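PDB 4WES: nitrogenase molybdenum-iron protein alpha chain, which reduces dinitrogen to ammonia within the nitrogenase complex, carrying an iron-molybdenum cofactor and sharing an [8Fe-7S] cluster with the beta chain. Local coordinates for residues Glu204-Ser209 and Gly233-Ala238. Residues are numbered along the deposited sequence; the frame is centred on the assembly and turned at random.
Sequences EQKKYS and GYHVNA
Ser-209 and His-235 pair at the start of two neighbouring parallel strands, 209-215 and 235-239, joined by helix 221-232 in a beta-alpha-beta crossover; strand 235-239 is an outermost strand of this four-stranded parallel sheet. The backbone bond that opens the pairing runs from His-235 N to Tyr-208 O, 2.9 Å and nearly straight at 166°. Tyr-234 CA also brings a CA-H to this oxygen, which lies at the edge of the Tyr-234 ring. Further along, His-235 and Asn-237 both bond to the backbone of Ile-210, continuing the ladder.

In the conformer described, one of two modelled for Ser-209, its OG is the polar centre. It donates to Lys-206 O at 2.7 Å, closing the turn ahead of the strand, and accepts from His-235 ND1 at 3.0 Å, the hydroxyl lying 18° out of the imidazole plane. A water provides a second donor to OG at 2.8 Å, accepts from Lys-206 N and gives its other hydrogen to Asn-237 OD1 over a longer 3.2 Å, so one solvent molecule ties both segments together. The other end of the Asn-237 amide, ND2, is satisfied outside the two segments, by Asn-211 OD1 and Asn-251 O. Tyr-208 OH likewise bonds Asp-305.

His-235 has CG anti to its backbone N (chi1 174°), which carries the ring across to segment 204-209. There the extended Lys-206 chain crosses it at about a right angle, and CD sits over one face in a CH-pi contact, 3.8 Å from the centroid; Asn-237 N lies over the opposite face. Gly-233, with positive phi, ends helix 221-232 in a Schellman motif, after which Tyr-234 CD1 meets Tyr-208 CB at 4.3 Å.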
# COMPACT_ATOMS: atom_id res chain seq x y z
N GLU A 204 -42.72 0.14 -30.96
CA GLU A 204 -42.95 0.95 -32.15
C GLU A 204 -41.59 1.36 -32.73
O GLU A 204 -40.76 1.89 -32.02
CB GLU A 204 -43.75 2.19 -31.77
CG GLU A 204 -44.13 3.18 -32.85
CD GLU A 204 -44.86 4.41 -32.31
OE1 GLU A 204 -45.37 4.35 -31.15
OE2 GLU A 204 -44.91 5.43 -33.05
N GLN A 205 -41.39 1.14 -34.02
CA GLN A 205 -40.12 1.52 -34.66
C GLN A 205 -40.01 3.05 -34.77
O GLN A 205 -40.94 3.74 -35.17
CB GLN A 205 -40.01 0.91 -36.04
CG GLN A 205 -38.68 1.14 -36.74
CD GLN A 205 -38.52 0.25 -37.94
OE1 GLN A 205 -39.09 -0.87 -38.00
NE2 GLN A 205 -37.68 0.68 -38.89
N LYS A 206 -38.85 3.57 -34.40
CA LYS A 206 -38.54 4.98 -34.52
C LYS A 206 -37.86 5.29 -35.85
O LYS A 206 -37.36 4.41 -36.56
CB LYS A 206 -37.68 5.47 -33.32
CG LYS A 206 -38.41 5.43 -31.98
CD LYS A 206 -37.54 5.82 -30.80
CE LYS A 206 -38.38 5.94 -29.54
NZ LYS A 206 -37.54 6.40 -28.40
N LYS A 207 -37.82 6.57 -36.18
CA LYS A 207 -37.21 7.02 -37.43
C LYS A 207 -35.69 6.83 -37.39
O LYS A 207 -35.07 6.92 -36.34
CB LYS A 207 -37.52 8.48 -37.71
CG LYS A 207 -39.01 8.79 -37.84
CD LYS A 207 -39.19 10.25 -38.23
CE LYS A 207 -40.29 10.93 -37.42
NZ LYS A 207 -41.65 10.40 -37.71
N TYR A 208 -35.11 6.61 -38.57
CA TYR A 208 -33.68 6.45 -38.73
C TYR A 208 -33.07 5.42 -37.79
O TYR A 208 -32.02 5.64 -37.18
CB TYR A 208 -32.97 7.78 -38.56
CG TYR A 208 -33.56 8.88 -39.42
CD1 TYR A 208 -33.57 8.78 -40.80
CD2 TYR A 208 -34.11 10.00 -38.84
CE1 TYR A 208 -34.11 9.79 -41.59
CE2 TYR A 208 -34.67 10.99 -39.61
CZ TYR A 208 -34.67 10.88 -40.98
OH TYR A 208 -35.21 11.90 -41.71
N SER A 209 -33.73 4.28 -37.69
CA SER A 209 -33.33 3.24 -36.76
C SER A 209 -32.31 2.28 -37.37
O SER A 209 -32.51 1.74 -38.46
CB SER A 209 -34.54 2.45 -36.26
OG SER A 209 -35.29 3.16 -35.27
N GLY A 233 -27.98 11.85 -35.68
CA GLY A 233 -29.44 11.77 -35.68
C GLY A 233 -30.02 10.39 -35.81
O GLY A 233 -31.25 10.25 -35.89
N TYR A 234 -29.20 9.35 -35.82
CA TYR A 234 -29.72 8.00 -35.85
C TYR A 234 -30.33 7.61 -34.52
O TYR A 234 -29.92 8.10 -33.45
CB TYR A 234 -28.61 7.00 -36.19
CG TYR A 234 -28.05 7.19 -37.58
CD1 TYR A 234 -28.76 6.78 -38.71
CD2 TYR A 234 -26.82 7.80 -37.78
CE1 TYR A 234 -28.27 6.96 -39.99
CE2 TYR A 234 -26.32 7.99 -39.05
CZ TYR A 234 -27.04 7.58 -40.16
OH TYR A 234 -26.56 7.75 -41.42
N HIS A 235 -31.27 6.68 -34.57
CA HIS A 235 -31.76 6.01 -33.40
C HIS A 235 -31.03 4.67 -33.34
O HIS A 235 -31.19 3.85 -34.25
CB HIS A 235 -33.27 5.76 -33.48
CG HIS A 235 -33.77 4.96 -32.33
ND1 HIS A 235 -34.31 3.69 -32.47
CD2 HIS A 235 -33.77 5.22 -31.01
CE1 HIS A 235 -34.64 3.22 -31.28
NE2 HIS A 235 -34.33 4.13 -30.38
N VAL A 236 -30.26 4.44 -32.28
CA VAL A 236 -29.57 3.18 -32.14
C VAL A 236 -30.52 2.20 -31.46
O VAL A 236 -30.61 2.14 -30.23
CB VAL A 236 -28.21 3.28 -31.42
CG1 VAL A 236 -27.51 1.94 -31.42
CG2 VAL A 236 -27.35 4.35 -32.06
N ASN A 237 -31.25 1.46 -32.29
CA ASN A 237 -32.32 0.60 -31.78
C ASN A 237 -31.80 -0.48 -30.84
O ASN A 237 -32.37 -0.74 -29.79
CB ASN A 237 -33.05 0.01 -32.98
CG ASN A 237 -34.15 -0.93 -32.58
OD1 ASN A 237 -35.14 -0.53 -31.95
ND2 ASN A 237 -33.97 -2.19 -32.88
N ALA A 238 -30.71 -1.14 -31.25
CA ALA A 238 -30.10 -2.18 -30.45
C ALA A 238 -28.67 -2.34 -30.88
O ALA A 238 -28.34 -2.19 -32.05
CB ALA A 238 -30.81 -3.51 -30.64
O HOH W 1 -36.84 1.60 -33.53